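Local coordinates for protein probable fumarate reductase Ifc3 (PDB 1QO8) that catalyses the essentially unidirectional reduction of fumarate to succinate in vitro, using FAD and four covalently bound c-type haems, and may take part in electron transport to ferric iron, at residues A[103-107]-A[108-112]; A[215-218]-A[219-223]; A[340-343]-A[344-347]; A[414-417]-A[418-422]; A[425-428]-A[429-432]. All coordinates share one frame; numbering follows the deposited sequence.

Contact 1 of 5, residues A[103-107]-A[108-112]; sequences DGWDQ and DKIQK
From Asp106 the backbone turns into the helix whose first turn is closed by Ile110 N donating to Asp106 O (2.8 Å) and, one residue on, by Gln111 N donating to Gln107 O in a nearly linear bond. Asp106 is the N-cap. Its carboxylate swings round to the start of the helix because CG stands anti to its own backbone N (chi1 -176°), and OD1 takes the amide of Lys109 at 2.8 Å. The N-H arrives on the anti side of the carboxylate, 28° out of its plane. The bond satisfies one of the first-turn amides that have no helical acceptor. The aliphatic part of Lys109 folds back across the same carboxylate, with CD 3.9 Å from Asp106 CG, while its ammonium stays beyond salt-bridge distance: NZ is 5.1 Å from OD2. The carboxylate's negative charge would probably be stabilised by the helix N terminus. On the apolar side, Ile110 reaches back toward the loop, its CD1 meeting Trp105 CE3 at 3.3 Å, a tight approach in which the two side chains cross at about a right angle. Tyr296 of strand 295-301 bonds the amide of Asp106 through its hydroxyl and packs on Lys109 and Ile110, and Ile110 also settles on Val274 and Lys275 of strand 271-278 and Val288 of strand 284-291, laying helix 107-115 against that mixed sheet.

Contact 2 of 5, residues A[215-218]-A[219-223]; sequences VQWL and ESLGA
Leu218 O accepts from two amides on opposite faces of its carbonyl plane: Ala223 N at 3.1 Å, and Leu221 N, which sits well above the plane. Leu218 CB meanwhile meets Ala223 CB at 4.1 Å. Glu219 extends back along the helix, its CG 3.3 Å from Val215 O and its carboxylate carbon against Val215 CG1, and OE2 is held by the side-chain amide of Gln174. With a leucine in its place, Gln174 NE2 is likely to lose its acceptor. The chain leaves helix 201-220 through a Schellman motif, made by the Ala223 N to Leu218 O bond and the shorter loop from Gly222 N to Glu219 O; Gly222 takes a positive phi (113°) that would jam a side chain against the preceding carbonyl. Trp217 holds CG anti to the backbone N (chi1 158°), which brings its indole alongside Leu221. Leu221 lays CD1 over one face of that indole, 4.1 Å from the centroid of the six-membered ring, a CH-pi contact; Arg553 makes a cation-pi contact with the same indole, and Asn135 accepts from its NE1. Trp217 O is gripped by Ser220 OG at 2.7 Å and only weakly by Leu221 N. Leu218 and Leu221 both pack on Leu256 of helix 248-262.

Contact 3 of 5, residues A[340-343]-A[344-347]; sequences GVLM and AKEI
Leu342 and Lys345 run alongside each other, pointing the same way, although their first torsions differ: the leucine holds CG anti to its carbonyl carbon (chi1 -61°), while the lysine turns CG anti to its backbone N (chi1 -163°) and bends at the third torsion. The result brings Lys345 NZ to 4.1 Å from Leu342 CD2, an apolar flank beside the ammonium. This buried charge is met across the dimer interface by Tyr320 of the second subunit, whose carbonyl O accepts a hydrogen bond from NZ and whose ring takes the lysine in a cation-pi contact. Along the backbone, the regular helical bonds run from Ala344 N to Gly340 O, from Lys345 N to Val341 O (3.0 Å) and from Glu346 N to Leu342 O (3.2 Å). Ala344 CB lies close over the same turn, 3.3 Å from Gly340 O. Near the last turn Met343 O accepts a hydrogen bond from a water at 2.8 Å, and this water gives a second, weak bond to Glu346 OE1, bridging the carbonyl to the carboxylate at the helix end. Ile347 rests its CG1 3.7 Å from Met343 O. Met343 packs on the FAD-binding residue Val273 and on Leu276 of strand 271-278, with its side chain about 4 Å from the bound FAD, and Ile347 lies on Val278 of that strand. Val341 and Leu342 touch Met317 of helix 315-321, while Val341 and Lys345 lean on Met351 of strand 351-352.

Contact 4 of 5, residues A[414-417]-A[418-422]; sequences IIFD and NQLYK
Asp417 and Gln419 meet where strand 412-417 turns into helix 418-423, an N-cap at a junction whose two axes stand at 92°. The carboxylate of Asp417 shares its oxygens out: OD1 accepts Gln419 N at 3.0 Å from above the carboxylate plane, while OD2 uses its syn lone pair for Gln419 NE2 at 2.9 Å, in an almost straight bond (175°). OD2 also takes the backbone amides of Thr485 and Gln486, and NE2 gives a further bond to Asn483 OD1, so the buried carboxylate and the Gln419 side-chain amide each have several partners. Were Asp417 an alanine, Gln419 N would probably go uncapped, and the amides of Thr485 and Gln486 would lose their acceptor. The carbonyl of Asp417 is used as well, taking Tyr421 N at 3.2 Å and, weakly, Leu420 N. Tyr421 OH is bonded to Asp431 of the next helix, and Tyr421 O to Arg428. The apolar part of the contact is formed by Phe416 and Leu420, whose CB atoms lie 3.7 Å apart and whose side chains cross at about a right angle. Phe416 CG takes the crowded position (chi1 50°), which turns one face of the ring to Leu420 CD2, a CH-pi contact 4.1 Å from the ring centroid.

Contact 5 of 5, residues A[425-428]-A[429-432]; sequences KMVR and GYDH
Helix 425-432 borders the probable substrate site: the side chain of Met426 comes within about 3 Å of that of Ser372, which probably binds fumarate and succinate as in related enzymes, and the Tyr430 side chain is about 4 Å from a bound haem. One turn apart, Met426 and Tyr430 run alongside each other and point the same way, since Met426 places CG anti to its backbone N (chi1 171°). Met426 CG touches Tyr430 CZ at 3.6 Å and SD lies 3.5 Å from Tyr430 OH. The sulfur stands obliquely to the ring, 5.2 Å from its centroid, a Met-aromatic contact. Met426 O sits over the centre of one face of that ring and accepts Tyr430 N at 3.2 Å. Two residues further on, the imidazole of His432 likewise covers Arg428 O, which is 3.5 Å above the ring plane and takes His432 N at 3.0 Å. The backbone bonds from Gly429 N to Lys425 O and from Asp431 N to Val427 O continue the helical ladder. Asp431 OD2 is hydrogen-bonded to Tyr421 OH of the preceding helix and OD1 forms a salt bridge with Lys438. The phenol of Tyr430 is bonded to Ser372 N; with Met426 O over the ring face and the Met426 side chain beside the phenol end, the ring probably has little freedom to turn beside the haem.

Overall arrangement
Contacts 4 and 5 form one neighbourhood, their centres 11 Å apart: helices 418-423 and 425-432 follow each other, tied by Tyr421 to Asp431 and Arg428 and by Phe416 packing on Val427. Contacts 1 and 3 lie together on the other side of the chain's centre, touching where Trp105 packs on Glu346, and both rest on strand 271-278. Contact 2 stands apart, its nearest atoms about 22 Å or more from the others. Contact 3 is buried and reaches the second subunit; contact 1 is at the surface, and the others are partly buried. Contacts 1 and 4 start helices with aspartate caps, contact 2 ends one through glycine, contact 3 runs to the end of its helix and contact 5 lies within one.

Contact 1 of 5, residues A[103-107]-A[108-112]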
loop_
_atom_site.group_PDB
_atom_site.type_symbol
_atom_site.label_atom_id
_atom_site.label_comp_id
_atom_site.label_asym_id
_atom_site.label_seq_id
_atom_site.Cartn_x
_atom_site.Cartn_y
_atom_site.Cartn_z
ATOM N N ASP A 103 -6.145 24.843 -1.321
ATOM C CA ASP A 103 -7.239 24.310 -0.529
ATOM C C ASP A 103 -7.639 22.918 -0.977
ATOM O O ASP A 103 -8.781 22.521 -0.768
ATOM C CB ASP A 103 -8.463 25.234 -0.634
ATOM C CG ASP A 103 -8.815 25.760 -2.019
ATOM O OD1 ASP A 103 -8.248 25.358 -3.071
ATOM O OD2 ASP A 103 -9.741 26.617 -2.066
ATOM N N GLY A 104 -6.760 22.100 -1.517
ATOM C CA GLY A 104 -7.162 20.795 -2.028
ATOM C C GLY A 104 -7.503 20.868 -3.522
ATOM O O GLY A 104 -6.901 21.663 -4.245
ATOM N N TRP A 105 -8.418 20.042 -3.974
ATOM C CA TRP A 105 -8.601 19.793 -5.413
ATOM C C TRP A 105 -10.051 20.144 -5.732
ATOM O O TRP A 105 -10.979 19.820 -4.973
ATOM C CB TRP A 105 -8.159 18.360 -5.717
ATOM C CG TRP A 105 -9.243 17.348 -5.918
ATOM C CD1 TRP A 105 -10.348 17.124 -5.140
ATOM C CD2 TRP A 105 -9.337 16.381 -6.983
ATOM N NE1 TRP A 105 -11.120 16.121 -5.660
ATOM C CE2 TRP A 105 -10.530 15.646 -6.799
ATOM C CE3 TRP A 105 -8.527 16.067 -8.082
ATOM C CZ2 TRP A 105 -10.939 14.633 -7.665
ATOM C CZ3 TRP A 105 -8.935 15.065 -8.943
ATOM C CH2 TRP A 105 -10.133 14.364 -8.737
ATOM N N ASP A 106 -10.332 20.904 -6.780
ATOM C CA ASP A 106 -11.752 21.138 -7.130
ATOM C C ASP A 106 -12.051 20.357 -8.405
ATOM O O ASP A 106 -11.673 20.765 -9.502
ATOM C CB ASP A 106 -12.066 22.607 -7.211
ATOM C CG ASP A 106 -13.541 22.845 -7.482
ATOM O OD1 ASP A 106 -14.106 22.376 -8.484
ATOM O OD2 ASP A 106 -14.186 23.531 -6.666
ATOM N N GLN A 107 -12.709 19.205 -8.237
ATOM C CA GLN A 107 -12.937 18.246 -9.322
ATOM C C GLN A 107 -13.731 18.880 -10.462
ATOM O O GLN A 107 -13.350 18.807 -11.647
ATOM C CB GLN A 107 -13.558 16.930 -8.855
ATOM C CG GLN A 107 -14.496 17.043 -7.682
ATOM C CD GLN A 107 -15.441 15.886 -7.412
ATOM O OE1 GLN A 107 -15.677 15.019 -8.273
ATOM N NE2 GLN A 107 -15.990 15.846 -6.180
ATOM N N ASP A 108 -14.729 19.654 -10.060
ATOM C CA ASP A 108 -15.511 20.371 -11.119
ATOM C C ASP A 108 -14.673 21.360 -11.885
ATOM O O ASP A 108 -14.633 21.315 -13.141
ATOM C CB ASP A 108 -16.852 20.753 -10.455
ATOM C CG ASP A 108 -17.634 19.425 -10.233
ATOM O OD1 ASP A 108 -17.430 18.418 -10.976
ATOM O OD2 ASP A 108 -18.460 19.252 -9.306
ATOM N N LYS A 109 -13.765 22.133 -11.251
ATOM C CA LYS A 109 -12.845 22.990 -12.008
ATOM C C LYS A 109 -11.760 22.260 -12.771
ATOM O O LYS A 109 -11.263 22.698 -13.822
ATOM C CB LYS A 109 -12.151 24.004 -11.079
ATOM C CG LYS A 109 -12.962 25.253 -10.853
ATOM C CD LYS A 109 -12.538 25.974 -9.581
ATOM C CE LYS A 109 -13.568 27.038 -9.229
ATOM N NZ LYS A 109 -12.863 28.093 -8.450
ATOM N N ILE A 110 -11.367 21.090 -12.268
ATOM C CA ILE A 110 -10.389 20.278 -12.995
ATOM C C ILE A 110 -10.978 19.768 -14.309
ATOM O O ILE A 110 -10.368 19.704 -15.369
ATOM C CB ILE A 110 -9.939 19.171 -12.027
ATOM C CG1 ILE A 110 -9.021 19.801 -10.943
ATOM C CG2 ILE A 110 -9.188 18.066 -12.735
ATOM C CD1 ILE A 110 -8.720 18.813 -9.836
ATOM N N GLN A 111 -12.186 19.217 -14.208
ATOM C CA GLN A 111 -13.005 18.778 -15.342
ATOM C C GLN A 111 -13.148 19.858 -16.425
ATOM O O GLN A 111 -12.769 19.614 -17.584
ATOM C CB GLN A 111 -14.428 18.496 -14.837
ATOM C CG GLN A 111 -14.682 17.081 -14.383
ATOM C CD GLN A 111 -16.168 16.771 -14.185
ATOM O OE1 GLN A 111 -16.915 17.406 -13.421
ATOM N NE2 GLN A 111 -16.625 15.711 -14.882
ATOM N N LYS A 112 -13.542 21.048 -15.979
ATOM C CA LYS A 112 -13.599 22.184 -16.904
ATOM C C LYS A 112 -12.289 22.425 -17.619
ATOM O O LYS A 112 -12.310 22.571 -18.852
ATOM C CB LYS A 112 -13.984 23.473 -16.155
ATOM C CG LYS A 112 -15.417 23.823 -16.366
ATOM C CD LYS A 112 -16.195 24.264 -15.145
ATOM C CE LYS A 112 -17.702 24.316 -15.470
ATOM N NZ LYS A 112 -18.473 24.599 -14.221
#

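Contact 2 of 5, residues A[215-218]-A[219-223]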
loop_
_atom_site.group_PDB
_atom_site.type_symbol
_atom_site.label_atom_id
_atom_site.label_comp_id
_atom_site.label_asym_id
_atom_site.label_seq_id
_atom_site.Cartn_x
_atom_site.Cartn_y
_atom_site.Cartn_z
ATOM N N VAL A 215 28.166 13.924 -9.436
ATOM C CA VAL A 215 28.909 14.841 -8.591
ATOM C C VAL A 215 29.653 15.842 -9.504
ATOM O O VAL A 215 29.546 17.042 -9.309
ATOM C CB VAL A 215 29.916 14.132 -7.671
ATOM C CG1 VAL A 215 30.950 15.102 -7.035
ATOM C CG2 VAL A 215 29.175 13.357 -6.546
ATOM N N GLN A 216 30.268 15.296 -10.559
ATOM C CA GLN A 216 30.891 16.073 -11.593
ATOM C C GLN A 216 29.975 17.034 -12.327
ATOM O O GLN A 216 30.299 18.220 -12.502
ATOM C CB GLN A 216 31.486 15.145 -12.653
ATOM C CG GLN A 216 32.842 14.587 -12.272
ATOM C CD GLN A 216 33.222 13.560 -13.330
ATOM O OE1 GLN A 216 33.748 13.926 -14.396
ATOM N NE2 GLN A 216 32.946 12.299 -13.098
ATOM N N TRP A 217 28.810 16.527 -12.696
ATOM C CA TRP A 217 27.741 17.369 -13.221
ATOM C C TRP A 217 27.400 18.488 -12.284
ATOM O O TRP A 217 27.290 19.629 -12.694
ATOM C CB TRP A 217 26.549 16.463 -13.538
ATOM C CG TRP A 217 25.210 17.156 -13.593
ATOM C CD1 TRP A 217 24.194 17.127 -12.702
ATOM C CD2 TRP A 217 24.792 18.037 -14.640
ATOM N NE1 TRP A 217 23.122 17.910 -13.117
ATOM C CE2 TRP A 217 23.479 18.467 -14.340
ATOM C CE3 TRP A 217 25.397 18.479 -15.821
ATOM C CZ2 TRP A 217 22.792 19.317 -15.174
ATOM C CZ3 TRP A 217 24.691 19.319 -16.648
ATOM C CH2 TRP A 217 23.415 19.770 -16.308
ATOM N N LEU A 218 27.210 18.246 -10.969
ATOM C CA LEU A 218 26.902 19.395 -10.090
ATOM C C LEU A 218 28.059 20.396 -10.000
ATOM O O LEU A 218 27.817 21.612 -9.867
ATOM C CB LEU A 218 26.451 18.888 -8.728
ATOM C CG LEU A 218 25.153 18.038 -8.748
ATOM C CD1 LEU A 218 24.942 17.304 -7.436
ATOM C CD2 LEU A 218 23.954 18.907 -9.089
ATOM N N GLU A 219 29.284 19.875 -9.945
ATOM C CA GLU A 219 30.501 20.634 -9.970
ATOM C C GLU A 219 30.680 21.439 -11.269
ATOM O O GLU A 219 30.983 22.605 -11.099
ATOM C CB GLU A 219 31.784 19.754 -9.898
ATOM C CG GLU A 219 31.840 19.277 -8.430
ATOM C CD GLU A 219 32.859 18.172 -8.306
ATOM O OE1 GLU A 219 32.955 17.368 -9.264
ATOM O OE2 GLU A 219 33.595 18.149 -7.304
ATOM N N SER A 220 30.361 20.879 -12.422
ATOM C CA SER A 220 30.345 21.734 -13.609
ATOM C C SER A 220 29.399 22.913 -13.434
ATOM O O SER A 220 29.591 23.905 -14.134
ATOM C CB SER A 220 29.942 21.030 -14.886
ATOM O OG SER A 220 28.654 20.430 -14.830
ATOM N N LEU A 221 28.390 22.914 -12.578
ATOM C CA LEU A 221 27.460 24.011 -12.466
ATOM C C LEU A 221 27.968 24.913 -11.371
ATOM O O LEU A 221 27.217 25.852 -11.177
ATOM C CB LEU A 221 26.040 23.500 -12.111
ATOM C CG LEU A 221 25.508 22.397 -13.045
ATOM C CD1 LEU A 221 24.093 21.879 -12.694
ATOM C CD2 LEU A 221 25.555 22.849 -14.511
ATOM N N GLY A 222 29.070 24.573 -10.660
ATOM C CA GLY A 222 29.540 25.503 -9.657
ATOM C C GLY A 222 29.423 25.009 -8.214
ATOM O O GLY A 222 29.814 25.757 -7.299
ATOM N N ALA A 223 28.853 23.818 -8.013
ATOM C CA ALA A 223 28.737 23.336 -6.663
ATOM C C ALA A 223 30.085 22.892 -6.114
ATOM O O ALA A 223 30.916 22.340 -6.838
ATOM C CB ALA A 223 27.787 22.154 -6.553
#

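Contact 3 of 5, residues A[340-343]-A[344-347]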
loop_
_atom_site.group_PDB
_atom_site.type_symbol
_atom_site.label_atom_id
_atom_site.label_comp_id
_atom_site.label_asym_id
_atom_site.label_seq_id
_atom_site.Cartn_x
_atom_site.Cartn_y
_atom_site.Cartn_z
ATOM N N GLY A 340 2.456 13.281 -6.079
ATOM C CA GLY A 340 2.971 12.586 -7.259
ATOM C C GLY A 340 2.573 11.118 -7.297
ATOM O O GLY A 340 2.077 10.576 -8.311
ATOM N N VAL A 341 2.696 10.440 -6.153
ATOM C CA VAL A 341 2.126 9.136 -5.928
ATOM C C VAL A 341 0.610 9.100 -6.047
ATOM O O VAL A 341 0.133 8.108 -6.623
ATOM C CB VAL A 341 2.523 8.573 -4.513
ATOM C CG1 VAL A 341 1.583 7.481 -4.031
ATOM C CG2 VAL A 341 3.994 8.047 -4.540
ATOM N N LEU A 342 -0.173 10.000 -5.431
ATOM C CA LEU A 342 -1.599 9.969 -5.575
ATOM C C LEU A 342 -2.060 10.142 -7.028
ATOM O O LEU A 342 -2.918 9.372 -7.447
ATOM C CB LEU A 342 -2.297 11.035 -4.737
ATOM C CG LEU A 342 -2.009 10.837 -3.220
ATOM C CD1 LEU A 342 -2.536 12.085 -2.526
ATOM C CD2 LEU A 342 -2.580 9.485 -2.770
ATOM N N MET A 343 -1.547 11.087 -7.790
ATOM C CA MET A 343 -1.953 11.337 -9.169
ATOM C C MET A 343 -1.569 10.151 -10.066
ATOM O O MET A 343 -2.257 9.810 -11.027
ATOM C CB MET A 343 -1.217 12.582 -9.759
ATOM C CG MET A 343 -1.886 13.829 -9.229
ATOM S SD MET A 343 -1.156 15.365 -9.817
ATOM C CE MET A 343 0.580 15.267 -9.580
ATOM N N ALA A 344 -0.441 9.528 -9.765
ATOM C CA ALA A 344 0.050 8.385 -10.523
ATOM C C ALA A 344 -0.843 7.167 -10.297
ATOM O O ALA A 344 -1.305 6.486 -11.248
ATOM C CB ALA A 344 1.525 8.049 -10.393
ATOM N N LYS A 345 -1.193 6.883 -9.080
ATOM C CA LYS A 345 -2.029 5.793 -8.661
ATOM C C LYS A 345 -3.426 5.873 -9.320
ATOM O O LYS A 345 -3.926 4.921 -9.867
ATOM C CB LYS A 345 -2.209 5.842 -7.131
ATOM C CG LYS A 345 -2.733 4.480 -6.647
ATOM C CD LYS A 345 -3.306 4.460 -5.237
ATOM C CE LYS A 345 -3.718 5.767 -4.611
ATOM N NZ LYS A 345 -4.151 5.710 -3.167
ATOM N N GLU A 346 -4.010 7.040 -9.313
ATOM C CA GLU A 346 -5.300 7.408 -9.852
ATOM C C GLU A 346 -5.386 7.105 -11.353
ATOM O O GLU A 346 -6.496 6.822 -11.779
ATOM C CB GLU A 346 -5.520 8.882 -9.549
ATOM C CG GLU A 346 -6.853 9.498 -9.839
ATOM C CD GLU A 346 -6.929 10.995 -9.923
ATOM O OE1 GLU A 346 -6.116 11.776 -9.355
ATOM O OE2 GLU A 346 -7.882 11.439 -10.662
ATOM N N ILE A 347 -4.350 7.154 -12.177
ATOM C CA ILE A 347 -4.444 6.778 -13.556
ATOM C C ILE A 347 -3.941 5.375 -13.818
ATOM O O ILE A 347 -3.883 5.047 -15.001
ATOM C CB ILE A 347 -3.747 7.795 -14.506
ATOM C CG1 ILE A 347 -2.275 7.834 -14.153
ATOM C CG2 ILE A 347 -4.419 9.152 -14.350
ATOM C CD1 ILE A 347 -1.207 7.916 -15.195
HETATM O O HOH W 1 -3.892 11.979 -11.889
#

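Contact 4 of 5, residues A[414-417]-A[418-422]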
loop_
_atom_site.group_PDB
_atom_site.type_symbol
_atom_site.label_atom_id
_atom_site.label_comp_id
_atom_site.label_asym_id
_atom_site.label_seq_id
_atom_site.Cartn_x
_atom_site.Cartn_y
_atom_site.Cartn_z
ATOM N N ILE A 414 15.276 15.452 25.914
ATOM C CA ILE A 414 16.678 15.081 26.097
ATOM C C ILE A 414 17.375 16.153 26.950
ATOM O O ILE A 414 17.175 17.326 26.603
ATOM C CB ILE A 414 17.374 14.799 24.781
ATOM C CG1 ILE A 414 16.827 13.454 24.260
ATOM C CG2 ILE A 414 18.883 14.792 24.925
ATOM C CD1 ILE A 414 17.218 13.126 22.847
ATOM N N ILE A 415 18.038 15.698 28.010
ATOM C CA ILE A 415 18.400 16.535 29.189
ATOM C C ILE A 415 19.879 16.449 29.522
ATOM O O ILE A 415 20.397 15.409 29.137
ATOM C CB ILE A 415 17.525 15.998 30.301
ATOM C CG1 ILE A 415 16.444 17.078 30.232
ATOM C CG2 ILE A 415 17.675 15.467 31.723
ATOM C CD1 ILE A 415 15.161 16.381 30.007
ATOM N N PHE A 416 20.500 17.566 29.909
ATOM C CA PHE A 416 21.947 17.519 30.116
ATOM C C PHE A 416 22.325 18.757 30.925
ATOM O O PHE A 416 21.445 19.616 31.104
ATOM C CB PHE A 416 22.813 17.328 28.879
ATOM C CG PHE A 416 22.422 18.323 27.806
ATOM C CD1 PHE A 416 22.916 19.622 27.825
ATOM C CD2 PHE A 416 21.464 17.936 26.840
ATOM C CE1 PHE A 416 22.501 20.488 26.786
ATOM C CE2 PHE A 416 21.078 18.811 25.812
ATOM C CZ PHE A 416 21.583 20.093 25.803
ATOM N N ASP A 417 23.585 18.826 31.425
ATOM C CA ASP A 417 23.869 20.041 32.243
ATOM C C ASP A 417 24.939 20.785 31.506
ATOM O O ASP A 417 25.264 20.367 30.368
ATOM C CB ASP A 417 24.275 19.569 33.654
ATOM C CG ASP A 417 25.682 18.987 33.711
ATOM O OD1 ASP A 417 26.332 18.598 32.697
ATOM O OD2 ASP A 417 26.200 18.896 34.868
ATOM N N ASN A 418 25.608 21.804 32.015
ATOM C CA ASN A 418 26.671 22.616 31.415
ATOM C C ASN A 418 27.888 21.876 31.040
ATOM O O ASN A 418 28.652 22.340 30.179
ATOM C CB ASN A 418 27.080 23.797 32.342
ATOM C CG ASN A 418 28.162 24.784 31.977
ATOM O OD1 ASN A 418 28.368 25.961 32.289
ATOM N ND2 ASN A 418 29.171 24.534 31.124
ATOM N N GLN A 419 28.163 20.646 31.600
ATOM C CA GLN A 419 29.344 19.924 31.134
ATOM C C GLN A 419 29.146 19.481 29.709
ATOM O O GLN A 419 29.991 19.434 28.796
ATOM C CB GLN A 419 29.732 18.695 32.053
ATOM C CG GLN A 419 29.514 18.935 33.542
ATOM C CD GLN A 419 29.601 17.641 34.367
ATOM O OE1 GLN A 419 30.605 16.916 34.401
ATOM N NE2 GLN A 419 28.508 17.192 34.943
ATOM N N LEU A 420 27.921 18.891 29.447
ATOM C CA LEU A 420 27.687 18.464 28.074
ATOM C C LEU A 420 27.655 19.737 27.203
ATOM O O LEU A 420 28.205 19.702 26.145
ATOM C CB LEU A 420 26.324 17.722 27.874
ATOM C CG LEU A 420 26.240 16.919 26.582
ATOM C CD1 LEU A 420 25.380 15.641 26.832
ATOM C CD2 LEU A 420 25.539 17.687 25.437
ATOM N N TYR A 421 26.966 20.763 27.629
ATOM C CA TYR A 421 26.793 21.973 26.797
ATOM C C TYR A 421 28.170 22.474 26.403
ATOM O O TYR A 421 28.431 22.729 25.229
ATOM C CB TYR A 421 26.081 23.099 27.543
ATOM C CG TYR A 421 25.747 24.353 26.726
ATOM C CD1 TYR A 421 24.551 24.413 26.001
ATOM C CD2 TYR A 421 26.580 25.479 26.749
ATOM C CE1 TYR A 421 24.234 25.565 25.319
ATOM C CE2 TYR A 421 26.305 26.627 26.055
ATOM C CZ TYR A 421 25.090 26.645 25.302
ATOM O OH TYR A 421 24.706 27.773 24.622
ATOM N N LYS A 422 29.056 22.543 27.443
ATOM C CA LYS A 422 30.389 23.105 27.172
ATOM C C LYS A 422 31.199 22.176 26.311
ATOM O O LYS A 422 32.055 22.714 25.652
ATOM C CB LYS A 422 31.264 23.410 28.395
ATOM C CG LYS A 422 30.975 24.736 29.019
ATOM C CD LYS A 422 31.933 25.157 30.111
ATOM C CE LYS A 422 32.148 24.078 31.164
ATOM N NZ LYS A 422 32.907 24.569 32.357
#

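Contact 5 of 5, residues A[425-428]-A[429-432]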
loop_
_atom_site.group_PDB
_atom_site.type_symbol
_atom_site.label_atom_id
_atom_site.label_comp_id
_atom_site.label_asym_id
_atom_site.label_seq_id
_atom_site.Cartn_x
_atom_site.Cartn_y
_atom_site.Cartn_z
ATOM N N LYS A 425 29.546 21.528 20.790
ATOM C CA LYS A 425 29.162 22.653 19.946
ATOM C C LYS A 425 27.875 22.341 19.145
ATOM O O LYS A 425 27.032 23.225 19.049
ATOM C CB LYS A 425 30.349 22.907 19.038
ATOM C CG LYS A 425 30.547 21.850 17.940
ATOM C CD LYS A 425 31.837 22.214 17.199
ATOM C CE LYS A 425 31.938 21.449 15.879
ATOM N NZ LYS A 425 32.425 20.088 16.242
ATOM N N MET A 426 27.607 21.070 18.816
ATOM C CA MET A 426 26.272 20.711 18.288
ATOM C C MET A 426 25.131 21.109 19.168
ATOM O O MET A 426 24.197 21.802 18.743
ATOM C CB MET A 426 26.236 19.210 18.006
ATOM C CG MET A 426 24.848 18.684 17.656
ATOM S SD MET A 426 24.877 16.885 17.484
ATOM C CE MET A 426 26.185 16.637 16.296
ATOM N N VAL A 427 25.155 21.069 20.474
ATOM C CA VAL A 427 23.999 21.408 21.301
ATOM C C VAL A 427 23.960 22.905 21.499
ATOM O O VAL A 427 22.886 23.529 21.755
ATOM C CB VAL A 427 24.335 20.598 22.594
ATOM C CG1 VAL A 427 23.907 21.306 23.825
ATOM C CG2 VAL A 427 23.960 19.097 22.453
ATOM N N ARG A 428 25.129 23.550 21.446
ATOM C CA ARG A 428 25.178 25.028 21.436
ATOM C C ARG A 428 24.457 25.535 20.136
ATOM O O ARG A 428 23.735 26.506 20.255
ATOM C CB ARG A 428 26.599 25.526 21.541
ATOM C CG ARG A 428 27.252 26.870 21.606
ATOM C CD ARG A 428 28.518 26.918 22.515
ATOM N NE ARG A 428 29.177 25.706 22.983
ATOM C CZ ARG A 428 30.220 24.942 22.677
ATOM N NH1 ARG A 428 31.142 25.090 21.701
ATOM N NH2 ARG A 428 30.439 23.823 23.436
ATOM N N GLY A 429 24.609 24.860 19.045
ATOM C CA GLY A 429 23.864 25.159 17.780
ATOM C C GLY A 429 22.369 24.997 18.057
ATOM O O GLY A 429 21.601 25.873 17.605
ATOM N N TYR A 430 21.938 24.007 18.862
ATOM C CA TYR A 430 20.521 23.854 19.103
ATOM C C TYR A 430 20.032 25.087 19.884
ATOM O O TYR A 430 18.946 25.649 19.680
ATOM C CB TYR A 430 20.088 22.574 19.758
ATOM C CG TYR A 430 20.488 21.269 19.079
ATOM C CD1 TYR A 430 20.523 21.200 17.694
ATOM C CD2 TYR A 430 20.787 20.106 19.803
ATOM C CE1 TYR A 430 20.918 20.049 17.031
ATOM C CE2 TYR A 430 21.142 18.945 19.142
ATOM C CZ TYR A 430 21.218 18.902 17.800
ATOM O OH TYR A 430 21.566 17.783 17.058
ATOM N N ASP A 431 20.899 25.489 20.821
ATOM C CA ASP A 431 20.618 26.603 21.686
ATOM C C ASP A 431 20.445 27.853 20.757
ATOM O O ASP A 431 19.619 28.660 21.065
ATOM C CB ASP A 431 21.757 26.878 22.634
ATOM C CG ASP A 431 21.390 27.729 23.823
ATOM O OD1 ASP A 431 20.193 27.913 24.131
ATOM O OD2 ASP A 431 22.291 28.210 24.540
ATOM N N HIS A 432 21.289 28.105 19.795
ATOM C CA HIS A 432 21.213 29.266 18.918
ATOM C C HIS A 432 19.905 29.199 18.098
ATOM O O HIS A 432 19.283 30.205 17.860
ATOM C CB HIS A 432 22.304 29.280 17.826
ATOM C CG HIS A 432 23.678 29.497 18.338
ATOM N ND1 HIS A 432 24.840 29.074 17.697
ATOM C CD2 HIS A 432 24.059 30.114 19.510
ATOM C CE1 HIS A 432 25.867 29.449 18.483
ATOM N NE2 HIS A 432 25.425 30.089 19.572
#